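Local coordinates for rhusiopathiae surface protein B (PDB 3V10) that probably binds collagen as a wall-anchored surface adhesin of Erysipelothrix rhusiopathiae, this chain being its collagen-binding region built of two immunoglobulin-like domains, at residues T11-N16 with F30-S35; V43-G48 with F99-D104; P190-Q195 with K286-N291; K199-I204 with V246-I251. All blocks are in the same frame, centred on the assembly; numbering follows the deposited sequence.

Contact 1 (T11-N16 with F30-S35)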
loop_
_atom_site.group_PDB
_atom_site.type_symbol
_atom_site.label_atom_id
_atom_site.label_comp_id
_atom_site.label_asym_id
_atom_site.label_seq_id
_atom_site.Cartn_x
_atom_site.Cartn_y
_atom_site.Cartn_z
ATOM N N THR A 11 12.722 21.220 -9.933
ATOM C CA THR A 11 13.052 22.043 -8.773
ATOM C C THR A 11 13.025 21.364 -7.406
ATOM O O THR A 11 13.503 21.936 -6.424
ATOM C CB THR A 11 12.107 23.256 -8.701
ATOM O OG1 THR A 11 10.765 22.796 -8.507
ATOM C CG2 THR A 11 12.174 24.064 -9.991
ATOM N N GLN A 12 12.464 20.161 -7.325
ATOM C CA GLN A 12 12.396 19.457 -6.052
ATOM C C GLN A 12 12.354 17.951 -6.254
ATOM O O GLN A 12 11.778 17.465 -7.227
ATOM C CB GLN A 12 11.156 19.897 -5.258
ATOM C CG GLN A 12 11.200 21.347 -4.779
ATOM C CD GLN A 12 9.933 21.775 -4.061
ATOM O OE1 GLN A 12 8.970 21.012 -3.960
ATOM N NE2 GLN A 12 9.926 23.007 -3.559
ATOM N N PHE A 13 12.965 17.217 -5.331
ATOM C CA PHE A 13 12.982 15.761 -5.412
ATOM C C PHE A 13 13.255 15.147 -4.047
ATOM O O PHE A 13 14.250 15.477 -3.399
ATOM C CB PHE A 13 14.043 15.298 -6.412
ATOM C CG PHE A 13 14.203 13.807 -6.475
ATOM C CD1 PHE A 13 13.090 12.982 -6.600
ATOM C CD2 PHE A 13 15.465 13.224 -6.391
ATOM C CE1 PHE A 13 13.230 11.595 -6.639
ATOM C CE2 PHE A 13 15.613 11.833 -6.429
ATOM C CZ PHE A 13 14.491 11.023 -6.552
ATOM N N ASP A 14 12.376 14.250 -3.613
ATOM C CA ASP A 14 12.545 13.612 -2.316
ATOM C C ASP A 14 11.904 12.229 -2.254
ATOM O O ASP A 14 10.886 11.975 -2.894
ATOM C CB ASP A 14 11.962 14.512 -1.227
ATOM C CG ASP A 14 12.411 14.111 0.160
ATOM O OD1 ASP A 14 13.610 13.799 0.330
ATOM O OD2 ASP A 14 11.570 14.119 1.080
ATOM N N VAL A 15 12.515 11.336 -1.482
ATOM C CA VAL A 15 12.014 9.975 -1.330
ATOM C C VAL A 15 11.652 9.660 0.118
ATOM O O VAL A 15 12.411 9.957 1.042
ATOM C CB VAL A 15 13.061 8.935 -1.788
ATOM C CG1 VAL A 15 12.468 7.533 -1.700
ATOM C CG2 VAL A 15 13.519 9.242 -3.203
ATOM N N ASN A 16 10.490 9.045 0.304
ATOM C CA ASN A 16 10.012 8.678 1.631
ATOM C C ASN A 16 9.375 7.289 1.573
ATOM O O ASN A 16 8.786 6.908 0.563
ATOM C CB ASN A 16 8.986 9.706 2.127
ATOM C CG ASN A 16 9.613 11.057 2.450
ATOM O OD1 ASN A 16 10.325 11.202 3.445
ATOM N ND2 ASN A 16 9.355 12.049 1.604
ATOM N N PHE A 30 7.672 9.027 -3.814
ATOM C CA PHE A 30 8.571 9.898 -4.547
ATOM C C PHE A 30 7.848 11.214 -4.769
ATOM O O PHE A 30 6.711 11.235 -5.236
ATOM C CB PHE A 30 8.941 9.274 -5.895
ATOM C CG PHE A 30 9.843 8.087 -5.779
ATOM C CD1 PHE A 30 11.223 8.250 -5.731
ATOM C CD2 PHE A 30 9.315 6.805 -5.679
ATOM C CE1 PHE A 30 12.066 7.155 -5.586
ATOM C CE2 PHE A 30 10.150 5.699 -5.530
ATOM C CZ PHE A 30 11.530 5.874 -5.484
ATOM N N ASN A 31 8.497 12.309 -4.398
ATOM C CA ASN A 31 7.921 13.631 -4.584
ATOM C C ASN A 31 8.783 14.373 -5.592
ATOM O O ASN A 31 10.006 14.415 -5.463
ATOM C CB ASN A 31 7.893 14.399 -3.266
ATOM C CG ASN A 31 7.489 15.842 -3.452
ATOM O OD1 ASN A 31 6.321 16.149 -3.694
ATOM N ND2 ASN A 31 8.462 16.741 -3.359
ATOM N N LEU A 32 8.140 14.960 -6.593
ATOM C CA LEU A 32 8.852 15.677 -7.638
ATOM C C LEU A 32 8.146 16.978 -8.005
ATOM O O LEU A 32 6.920 17.034 -8.095
ATOM C CB LEU A 32 8.968 14.771 -8.873
ATOM C CG LEU A 32 9.713 15.263 -10.110
ATOM C CD1 LEU A 32 11.208 15.342 -9.819
ATOM C CD2 LEU A 32 9.442 14.307 -11.268
ATOM N N ALA A 33 8.929 18.029 -8.210
ATOM C CA ALA A 33 8.385 19.321 -8.586
ATOM C C ALA A 33 9.119 19.804 -9.826
ATOM O O ALA A 33 10.306 19.535 -9.991
ATOM C CB ALA A 33 8.565 20.322 -7.445
ATOM N N PHE A 34 8.410 20.504 -10.700
ATOM C CA PHE A 34 9.024 21.038 -11.907
ATOM C C PHE A 34 8.392 22.362 -12.312
ATOM O O PHE A 34 7.367 22.775 -11.760
ATOM C CB PHE A 34 8.938 20.013 -13.052
ATOM C CG PHE A 34 7.538 19.676 -13.473
ATOM C CD1 PHE A 34 6.913 20.391 -14.488
ATOM C CD2 PHE A 34 6.843 18.639 -12.854
ATOM C CE1 PHE A 34 5.617 20.080 -14.882
ATOM C CE2 PHE A 34 5.547 18.321 -13.239
ATOM C CZ PHE A 34 4.933 19.044 -14.258
ATOM N N SER A 35 9.023 23.049 -13.256
ATOM C CA SER A 35 8.500 24.320 -13.727
ATOM C C SER A 35 9.051 24.596 -15.112
ATOM O O SER A 35 9.844 23.814 -15.640
ATOM C CB SER A 35 8.896 25.450 -12.774
ATOM O OG SER A 35 10.304 25.597 -12.731
#
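Gln-12 to Val-15 pair antiparallel with Ala-33 to Phe-30, the strand axes 4.6 Å apart and 176° between their directions. Asp-14 and Asn-31 form a hydrogen-bonded pair, Asn-31 N to Asp-14 O at 2.8 Å and Asp-14 N to Asn-31 O at 3.0 Å. At the other end Thr-11 and Gln-12 both face Ala-33 in a classic beta bulge: their amides turn to Ala-33 O in two weak bonds, while Ala-33 N makes a sounder one to Gln-12 O. The methyl of Ala-33 sits against CB of Gln-12 (3.4 Å) and OG1 of Thr-11. On the face carrying Phe-13, Val-15, Phe-30 and Leu-32, the two phenyl rings lie side by side and point the same way, CE1 of Phe-13 reaching CD1 of Phe-30 at 4.0 Å near the planes of both rings. Val-15 has CG1 anti to its backbone N (chi1 -176°), which lays that methyl over one face of the Phe-30 ring, while CG2 meets Phe-30 CE1 at 3.5 Å. In the N-terminal immunoglobulin-like domain strand 28-35 runs between strands 10-16 and 112-123, Leu-117 of the latter touching Phe-30; Leu-144 packs on Phe-13, and Gln-147 bonds its carbonyl oxygen.

Contact 2 (V43-G48 with F99-D104)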
loop_
_atom_site.group_PDB
_atom_site.type_symbol
_atom_site.label_atom_id
_atom_site.label_comp_id
_atom_site.label_asym_id
_atom_site.label_seq_id
_atom_site.Cartn_x
_atom_site.Cartn_y
_atom_site.Cartn_z
ATOM N N VAL A 43 11.091 28.245 -20.760
ATOM C CA VAL A 43 10.680 27.366 -21.850
ATOM C C VAL A 43 9.159 27.419 -21.937
ATOM O O VAL A 43 8.488 27.788 -20.979
ATOM C CB VAL A 43 11.108 25.883 -21.626
ATOM C CG1 VAL A 43 12.602 25.798 -21.389
ATOM C CG2 VAL A 43 10.323 25.274 -20.460
ATOM N N LYS A 44 8.618 27.034 -23.087
ATOM C CA LYS A 44 7.176 27.027 -23.307
ATOM C C LYS A 44 6.748 25.573 -23.570
ATOM O O LYS A 44 7.020 25.022 -24.639
ATOM C CB LYS A 44 6.859 27.910 -24.525
ATOM C CG LYS A 44 5.467 28.564 -24.553
ATOM C CD LYS A 44 5.449 29.995 -23.926
ATOM C CE LYS A 44 5.695 30.006 -22.395
ATOM N NZ LYS A 44 7.098 30.162 -21.859
ATOM N N PHE A 45 6.093 24.957 -22.590
ATOM C CA PHE A 45 5.644 23.579 -22.757
ATOM C C PHE A 45 4.552 23.536 -23.808
ATOM O O PHE A 45 3.651 24.378 -23.819
ATOM C CB PHE A 45 5.152 23.014 -21.426
ATOM C CG PHE A 45 6.247 22.839 -20.407
ATOM C CD1 PHE A 45 7.384 22.093 -20.713
ATOM C CD2 PHE A 45 6.137 23.402 -19.140
ATOM C CE1 PHE A 45 8.396 21.912 -19.765
ATOM C CE2 PHE A 45 7.143 23.224 -18.189
ATOM C CZ PHE A 45 8.273 22.478 -18.503
ATOM N N LYS A 46 4.664 22.557 -24.702
ATOM C CA LYS A 46 3.721 22.374 -25.799
ATOM C C LYS A 46 3.019 21.032 -25.668
ATOM O O LYS A 46 3.588 20.072 -25.142
ATOM C CB LYS A 46 4.464 22.383 -27.133
ATOM C CG LYS A 46 5.390 23.567 -27.352
ATOM C CD LYS A 46 4.615 24.853 -27.536
ATOM C CE LYS A 46 5.558 25.994 -27.878
ATOM N NZ LYS A 46 4.832 27.253 -28.182
ATOM N N PRO A 47 1.774 20.940 -26.162
ATOM C CA PRO A 47 1.047 19.671 -26.076
ATOM C C PRO A 47 1.915 18.577 -26.692
ATOM O O PRO A 47 2.412 18.731 -27.806
ATOM C CB PRO A 47 -0.207 19.939 -26.901
ATOM C CG PRO A 47 -0.431 21.402 -26.705
ATOM C CD PRO A 47 0.961 21.973 -26.822
ATOM N N GLY A 48 2.109 17.480 -25.967
ATOM C CA GLY A 48 2.927 16.404 -26.488
ATOM C C GLY A 48 4.308 16.332 -25.856
ATOM O O GLY A 48 4.931 15.270 -25.859
ATOM N N PHE A 99 4.911 11.165 -18.352
ATOM C CA PHE A 99 4.116 12.371 -18.169
ATOM C C PHE A 99 4.078 13.099 -19.502
ATOM O O PHE A 99 5.119 13.299 -20.124
ATOM C CB PHE A 99 4.716 13.293 -17.104
ATOM C CG PHE A 99 4.001 14.616 -16.986
ATOM C CD1 PHE A 99 4.277 15.659 -17.869
ATOM C CD2 PHE A 99 3.020 14.806 -16.021
ATOM C CE1 PHE A 99 3.590 16.865 -17.797
ATOM C CE2 PHE A 99 2.320 16.017 -15.936
ATOM C CZ PHE A 99 2.608 17.047 -16.828
ATOM N N GLU A 100 2.882 13.482 -19.941
ATOM C CA GLU A 100 2.720 14.200 -21.201
ATOM C C GLU A 100 1.816 15.416 -21.020
ATOM O O GLU A 100 0.786 15.341 -20.350
ATOM C CB GLU A 100 2.132 13.273 -22.276
ATOM C CG GLU A 100 1.816 13.970 -23.596
ATOM C CD GLU A 100 1.192 13.036 -24.622
ATOM O OE1 GLU A 100 0.230 12.323 -24.264
ATOM O OE2 GLU A 100 1.652 13.021 -25.784
ATOM N N PHE A 101 2.220 16.539 -21.606
ATOM C CA PHE A 101 1.442 17.766 -21.535
ATOM C C PHE A 101 0.282 17.679 -22.523
ATOM O O PHE A 101 0.458 17.236 -23.655
ATOM C CB PHE A 101 2.331 18.966 -21.881
ATOM C CG PHE A 101 3.302 19.340 -20.793
ATOM C CD1 PHE A 101 2.882 20.084 -19.698
ATOM C CD2 PHE A 101 4.635 18.945 -20.866
ATOM C CE1 PHE A 101 3.772 20.435 -18.688
ATOM C CE2 PHE A 101 5.537 19.290 -19.856
ATOM C CZ PHE A 101 5.102 20.038 -18.765
ATOM N N MET A 102 -0.901 18.105 -22.094
ATOM C CA MET A 102 -2.081 18.069 -22.950
ATOM C C MET A 102 -2.307 19.412 -23.640
ATOM O O MET A 102 -1.640 20.400 -23.333
ATOM C CB MET A 102 -3.319 17.678 -22.131
ATOM C CG MET A 102 -3.304 16.238 -21.611
ATOM S SD MET A 102 -3.414 14.965 -22.914
ATOM C CE MET A 102 -1.717 14.535 -23.125
ATOM N N GLU A 103 -3.257 19.431 -24.571
ATOM C CA GLU A 103 -3.607 20.618 -25.349
ATOM C C GLU A 103 -3.679 21.943 -24.588
ATOM O O GLU A 103 -3.068 22.934 -24.992
ATOM C CB GLU A 103 -4.951 20.385 -26.048
ATOM C CG GLU A 103 -5.432 21.536 -26.921
ATOM C CD GLU A 103 -4.543 21.762 -28.126
ATOM O OE1 GLU A 103 -4.017 20.767 -28.672
ATOM O OE2 GLU A 103 -4.383 22.931 -28.535
ATOM N N ASP A 104 -4.420 21.963 -23.488
ATOM C CA ASP A 104 -4.590 23.193 -22.731
ATOM C C ASP A 104 -3.377 23.776 -22.026
ATOM O O ASP A 104 -3.500 24.773 -21.316
ATOM C CB ASP A 104 -5.734 23.034 -21.739
ATOM C CG ASP A 104 -7.087 22.976 -22.426
ATOM O OD1 ASP A 104 -7.479 23.985 -23.048
ATOM O OD2 ASP A 104 -7.752 21.920 -22.350
HETATM O O HOH W 1 4.663 12.906 -27.028
#
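Phe-45 and Phe-101 meet in an offset stack, their centroids 4.3 Å apart and their planes 16° from parallel. The rings overlap only in part: CZ of Phe-101 stands 3.4 Å from CG of Phe-45 and lies over the centre of the Phe-45 ring, whereas CG of Phe-45 is displaced toward the rim of the Phe-101 ring. That shift brings CB of Phe-45 over the middle of the Phe-101 ring, 3.8 Å from its centroid and 4° off the normal, a CH-pi contact. Both rings are covered on their opposite faces: CG2 of Val-43 lies toward the rim of Phe-45, and Phe-99 presents its edge, CE1, over the centre of Phe-101.

The polar contacts lie toward Gly-48. Its N donates a fairly straight bond to Phe-101 O (2.9 Å, 164° at the hydrogen), and CA of Pro-47 makes a CA-H...O contact to the same oxygen. One water donates to Gly-48 O at 2.7 Å and, more distantly, to OE2 of Glu-100, tying the loop to that carboxylate.

Van der Waals packing finishes the contact where strand 96-101 gives way to a short 3-10 segment: CG of Pro-47 rests 3.5 Å from both CA and O of Glu-103.

Within the N-terminal immunoglobulin-like domain the loop 43-48 thus crosses the end of strand 96-101 on its way into strand 50-54, whose Phe-51 stacks on Phe-99. Strand 85-93 bonds to Glu-100 and Met-102, and Tyr-4 sets its ring edge-to-face with Phe-45.

Contact 3 (P190-Q195 with K286-N291)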
loop_
_atom_site.group_PDB
_atom_site.type_symbol
_atom_site.label_atom_id
_atom_site.label_comp_id
_atom_site.label_asym_id
_atom_site.label_seq_id
_atom_site.Cartn_x
_atom_site.Cartn_y
_atom_site.Cartn_z
ATOM N N PRO A 190 -0.606 -20.332 17.072
ATOM C CA PRO A 190 0.025 -21.380 17.887
ATOM C C PRO A 190 -0.769 -22.679 17.952
ATOM O O PRO A 190 -0.229 -23.724 18.332
ATOM C CB PRO A 190 0.138 -20.731 19.265
ATOM C CG PRO A 190 0.231 -19.270 18.952
ATOM C CD PRO A 190 -0.804 -19.112 17.873
ATOM N N LYS A 191 -2.050 -22.606 17.597
ATOM C CA LYS A 191 -2.938 -23.763 17.630
ATOM C C LYS A 191 -3.153 -24.168 19.087
ATOM O O LYS A 191 -3.051 -25.340 19.449
ATOM C CB LYS A 191 -2.333 -24.934 16.854
ATOM C CG LYS A 191 -2.065 -24.678 15.382
ATOM C CD LYS A 191 -3.329 -24.720 14.551
ATOM C CE LYS A 191 -3.001 -25.075 13.106
ATOM N NZ LYS A 191 -1.922 -24.210 12.546
ATOM N N GLU A 192 -3.448 -23.182 19.924
ATOM C CA GLU A 192 -3.671 -23.414 21.339
ATOM C C GLU A 192 -5.017 -24.075 21.665
ATOM O O GLU A 192 -5.980 -23.996 20.904
ATOM C CB GLU A 192 -3.561 -22.085 22.096
ATOM C CG GLU A 192 -2.181 -21.559 22.433
ATOM C CD GLU A 192 -2.290 -20.409 23.429
ATOM O OE1 GLU A 192 -3.242 -20.399 24.243
ATOM O OE2 GLU A 192 -1.430 -19.509 23.423
ATOM N N ALA A 193 -5.051 -24.743 22.812
ATOM C CA ALA A 193 -6.259 -25.386 23.294
ATOM C C ALA A 193 -6.834 -24.335 24.235
ATOM O O ALA A 193 -6.700 -24.438 25.451
ATOM C CB ALA A 193 -5.900 -26.653 24.060
ATOM N N VAL A 194 -7.434 -23.295 23.660
ATOM C CA VAL A 194 -8.009 -22.207 24.451
ATOM C C VAL A 194 -9.057 -22.719 25.422
ATOM O O VAL A 194 -9.762 -23.686 25.138
ATOM C CB VAL A 194 -8.646 -21.118 23.550
ATOM C CG1 VAL A 194 -7.570 -20.459 22.702
ATOM C CG2 VAL A 194 -9.731 -21.732 22.670
ATOM N N GLN A 195 -9.164 -22.061 26.570
ATOM C CA GLN A 195 -10.111 -22.486 27.589
ATOM C C GLN A 195 -11.446 -21.745 27.612
ATOM O O GLN A 195 -12.174 -21.811 28.600
ATOM C CB GLN A 195 -9.449 -22.415 28.968
ATOM C CG GLN A 195 -8.226 -23.308 29.109
ATOM C CD GLN A 195 -8.533 -24.769 28.848
ATOM O OE1 GLN A 195 -9.431 -25.345 29.463
ATOM N NE2 GLN A 195 -7.785 -25.378 27.935
ATOM N N LYS A 286 -9.591 -17.039 26.971
ATOM C CA LYS A 286 -8.815 -17.600 28.076
ATOM C C LYS A 286 -7.772 -18.463 27.372
ATOM O O LYS A 286 -8.132 -19.286 26.531
ATOM C CB LYS A 286 -9.691 -18.478 28.973
ATOM C CG LYS A 286 -10.520 -17.716 29.999
ATOM C CD LYS A 286 -11.404 -18.671 30.788
ATOM C CE LYS A 286 -12.292 -17.938 31.790
ATOM N NZ LYS A 286 -11.672 -17.826 33.141
ATOM N N ASP A 287 -6.491 -18.272 27.680
ATOM C CA ASP A 287 -5.457 -19.065 27.023
ATOM C C ASP A 287 -5.512 -20.525 27.458
ATOM O O ASP A 287 -6.390 -20.921 28.224
ATOM C CB ASP A 287 -4.053 -18.490 27.273
ATOM C CG ASP A 287 -3.720 -18.342 28.748
ATOM O OD1 ASP A 287 -4.200 -19.157 29.562
ATOM O OD2 ASP A 287 -2.955 -17.410 29.089
ATOM N N GLU A 288 -4.580 -21.326 26.954
ATOM C CA GLU A 288 -4.550 -22.751 27.284
ATOM C C GLU A 288 -4.333 -23.016 28.771
ATOM O O GLU A 288 -4.648 -24.102 29.258
ATOM C CB GLU A 288 -3.468 -23.458 26.466
ATOM C CG GLU A 288 -2.128 -22.751 26.476
ATOM C CD GLU A 288 -1.039 -23.543 25.781
ATOM O OE1 GLU A 288 -1.360 -24.298 24.842
ATOM O OE2 GLU A 288 0.142 -23.396 26.166
ATOM N N SER A 289 -3.803 -22.028 29.487
ATOM C CA SER A 289 -3.568 -22.171 30.925
ATOM C C SER A 289 -4.815 -21.785 31.716
ATOM O O SER A 289 -4.856 -21.938 32.935
ATOM C CB SER A 289 -2.395 -21.297 31.369
ATOM O OG SER A 289 -1.183 -21.722 30.774
ATOM N N GLY A 290 -5.823 -21.276 31.013
ATOM C CA GLY A 290 -7.067 -20.884 31.655
ATOM C C GLY A 290 -7.104 -19.443 32.125
ATOM O O GLY A 290 -8.011 -19.042 32.855
ATOM N N ASN A 291 -6.118 -18.658 31.713
ATOM C CA ASN A 291 -6.058 -17.261 32.119
ATOM C C ASN A 291 -6.646 -16.339 31.070
ATOM O O ASN A 291 -6.397 -16.499 29.876
ATOM C CB ASN A 291 -4.615 -16.876 32.414
ATOM C CG ASN A 291 -3.992 -17.776 33.454
ATOM O OD1 ASN A 291 -4.570 -17.994 34.520
ATOM N ND2 ASN A 291 -2.818 -18.310 33.152
#
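The carboxylates of Glu-192 and Glu-288 have their planes 42° apart, and the two side chains cross at about a right angle. OE1 of Glu-192 touches CG of Glu-288 at 3.4 Å and accepts the bond from Glu-288 N (3.2 Å) nearly along its own C-O axis; OE1 of Glu-288 lies against CG of Glu-192. The two OE1 atoms are 4.4 Å apart, a proximity of like charges that the backbone N-H of Glu-288 may partly offset. The flat amide of Gln-195 is turned back on its own segment, NE2 donating to Ala-193 O (2.9 Å), which stands 27° out of the amide plane. Ala-193 centres an inverse gamma turn, and its carbonyl oxygen also receives a CA-H...O contact from Glu-288. Facing it, Asp-287 to Gly-290 form a type I beta turn in the hairpin between strands 276-286 and 292-293, where OD1 of Asp-287 accepts from Asn-291 N. The two loops join through Gln-195 N, bonded to Lys-286 O at 3.0 Å and weakly to Asp-287 O. CG of Gln-195 comes within 3.1 Å of Asp-287 O. CB of Val-194 packs on Lys-286 O, with Phe-166 and Ala-256 touching the same valine.

Contact 4 (K199-I204 with V246-I251); sequences KVIDTI and VLTVMI
Lys-199 lies beside Met-250 and across Thr-248, and its side chain runs extended over the neighbouring strand. CB begins the chain on the face shared with Ile-201, Thr-203, Val-246, Thr-248 and Met-250. CG, anti to the backbone N (chi1 -178°), meets CG of Met-250 at 3.9 Å, the two side chains pointing the same way. CD remains near that same Met-250 atom, and CE reaches CG2 of Thr-248 at 3.8 Å, the chain staying extended to NZ. Farther along this face CG2 of Ile-201 touches CG1 of Val-246 at 3.8 Å, these two side chains crossing at a slant.

Beneath these side chains is a regular antiparallel ladder, its axes 4.7 Å apart and directed 164° from one another. Val-200 with Val-249 and Asp-202 with Leu-247 are the hydrogen-bonded pairs, each closed by two bonds; Val-200 N to Val-249 O measures 2.8 Å. The ladder belongs to one of the sheets of the collagen-binding domain, of the immunoglobulin-like kind known as DEv-IgG, in which strand 198-204 runs between 246-251 and 276-286.

The other face, with Val-200, Asp-202, Leu-247 and Val-249, turns inward. Leu-247 packs there on Tyr-265, Leu-210 and Ile-215 of the facing sheet. CB of Asp-202 lies 3.3 Å from Leu-247 O, while OD2 of this buried residue bonds to Asn-279 ND2 and Tyr-265 OH, with Lys-169 NZ as a long, weak ion pair.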
loop_
_atom_site.group_PDB
_atom_site.type_symbol
_atom_site.label_atom_id
_atom_site.label_comp_id
_atom_site.label_asym_id
_atom_site.label_seq_id
_atom_site.Cartn_x
_atom_site.Cartn_y
_atom_site.Cartn_z
ATOM N N LYS A 199 -13.216 -14.119 20.961
ATOM C CA LYS A 199 -13.970 -13.041 20.327
ATOM C C LYS A 199 -13.069 -11.898 19.894
ATOM O O LYS A 199 -12.240 -11.428 20.664
ATOM C CB LYS A 199 -15.049 -12.501 21.275
ATOM C CG LYS A 199 -15.919 -11.405 20.655
ATOM C CD LYS A 199 -17.081 -11.018 21.568
ATOM C CE LYS A 199 -17.994 -10.005 20.891
ATOM N NZ LYS A 199 -19.092 -9.565 21.803
ATOM N N VAL A 200 -13.233 -11.465 18.651
ATOM C CA VAL A 200 -12.446 -10.358 18.121
ATOM C C VAL A 200 -13.415 -9.296 17.629
ATOM O O VAL A 200 -14.357 -9.605 16.910
ATOM C CB VAL A 200 -11.568 -10.782 16.921
ATOM C CG1 VAL A 200 -10.891 -9.538 16.304
ATOM C CG2 VAL A 200 -10.523 -11.784 17.370
ATOM N N ILE A 201 -13.206 -8.055 18.049
ATOM C CA ILE A 201 -14.051 -6.967 17.581
ATOM C C ILE A 201 -13.118 -6.059 16.793
ATOM O O ILE A 201 -12.207 -5.441 17.345
ATOM C CB ILE A 201 -14.709 -6.188 18.739
ATOM C CG1 ILE A 201 -15.626 -7.120 19.540
ATOM C CG2 ILE A 201 -15.537 -5.030 18.175
ATOM C CD1 ILE A 201 -16.355 -6.437 20.680
ATOM N N ASP A 202 -13.341 -6.016 15.484
ATOM C CA ASP A 202 -12.515 -5.220 14.592
ATOM C C ASP A 202 -13.252 -3.969 14.145
ATOM O O ASP A 202 -14.361 -4.045 13.623
ATOM C CB ASP A 202 -12.125 -6.059 13.371
ATOM C CG ASP A 202 -11.193 -5.318 12.432
ATOM O OD1 ASP A 202 -11.515 -4.174 12.049
ATOM O OD2 ASP A 202 -10.145 -5.882 12.069
ATOM N N THR A 203 -12.631 -2.813 14.353
ATOM C CA THR A 203 -13.239 -1.554 13.952
ATOM C C THR A 203 -12.435 -0.916 12.834
ATOM O O THR A 203 -11.320 -0.444 13.051
ATOM C CB THR A 203 -13.322 -0.563 15.123
ATOM O OG1 THR A 203 -14.170 -1.098 16.150
ATOM C CG2 THR A 203 -13.908 0.759 14.640
ATOM N N ILE A 204 -13.002 -0.907 11.633
ATOM C CA ILE A 204 -12.324 -0.313 10.486
ATOM C C ILE A 204 -12.333 1.195 10.666
ATOM O O ILE A 204 -13.377 1.789 10.948
ATOM C CB ILE A 204 -13.034 -0.695 9.174
ATOM C CG1 ILE A 204 -12.960 -2.211 8.986
ATOM C CG2 ILE A 204 -12.393 0.028 7.987
ATOM C CD1 ILE A 204 -13.908 -2.743 7.930
ATOM N N VAL A 246 -17.809 -2.097 11.972
ATOM C CA VAL A 246 -17.450 -3.144 12.917
ATOM C C VAL A 246 -17.631 -4.577 12.426
ATOM O O VAL A 246 -18.739 -5.001 12.114
ATOM C CB VAL A 246 -18.249 -2.989 14.231
ATOM C CG1 VAL A 246 -17.722 -3.980 15.267
ATOM C CG2 VAL A 246 -18.147 -1.547 14.749
ATOM N N LEU A 247 -16.527 -5.317 12.372
ATOM C CA LEU A 247 -16.532 -6.712 11.948
ATOM C C LEU A 247 -16.174 -7.522 13.193
ATOM O O LEU A 247 -15.119 -7.319 13.802
ATOM C CB LEU A 247 -15.502 -6.935 10.834
ATOM C CG LEU A 247 -15.411 -8.327 10.198
ATOM C CD1 LEU A 247 -14.705 -8.225 8.838
ATOM C CD2 LEU A 247 -14.657 -9.265 11.129
ATOM N N THR A 248 -17.070 -8.421 13.580
ATOM C CA THR A 248 -16.864 -9.228 14.772
ATOM C C THR A 248 -16.729 -10.698 14.424
ATOM O O THR A 248 -17.486 -11.223 13.614
ATOM C CB THR A 248 -18.048 -9.053 15.751
ATOM O OG1 THR A 248 -18.223 -7.661 16.031
ATOM C CG2 THR A 248 -17.795 -9.817 17.059
ATOM N N VAL A 249 -15.748 -11.351 15.037
ATOM C CA VAL A 249 -15.505 -12.766 14.814
ATOM C C VAL A 249 -15.628 -13.459 16.160
ATOM O O VAL A 249 -14.940 -13.096 17.117
ATOM C CB VAL A 249 -14.080 -13.019 14.258
ATOM C CG1 VAL A 249 -13.855 -14.514 14.027
ATOM C CG2 VAL A 249 -13.886 -12.244 12.965
ATOM N N MET A 250 -16.518 -14.444 16.231
ATOM C CA MET A 250 -16.732 -15.199 17.456
ATOM C C MET A 250 -16.504 -16.677 17.164
ATOM O O MET A 250 -17.079 -17.232 16.221
ATOM C CB MET A 250 -18.152 -14.954 17.989
ATOM C CG MET A 250 -18.358 -13.540 18.528
ATOM S SD MET A 250 -20.086 -13.117 18.935
ATOM C CE MET A 250 -20.545 -12.273 17.443
ATOM N N ILE A 251 -15.643 -17.307 17.956
ATOM C CA ILE A 251 -15.336 -18.722 17.769
ATOM C C ILE A 251 -15.501 -19.506 19.069
ATOM O O ILE A 251 -14.793 -19.265 20.046
ATOM C CB ILE A 251 -13.890 -18.917 17.268
ATOM C CG1 ILE A 251 -13.647 -18.062 16.023
ATOM C CG2 ILE A 251 -13.647 -20.391 16.946
ATOM C CD1 ILE A 251 -12.208 -18.064 15.549
#

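The contacts form two pairs on opposite sides of the chain's centre: 1 and 2 in the N-terminal immunoglobulin-like domain, 3 and 4 in the collagen-binding domain. Contacts 1 and 2, centres 19 Å apart, share a sheet and touch: Phe-34 CE1 lies 3.9 Å from Phe-101 CZ, so the aromatic packing of contact 2 continues into strand 28-35. Contacts 3 and 4, also 19 Å apart between centres, meet through sequence alone, contact 4 nested inside the loop that contact 3 closes. Contacts 1 and 4 are about 23 Å apart at their nearest atoms. In the Collagen Hug model two domains of this kind wrap the ligand, probably here too; no collagen is present to measure from.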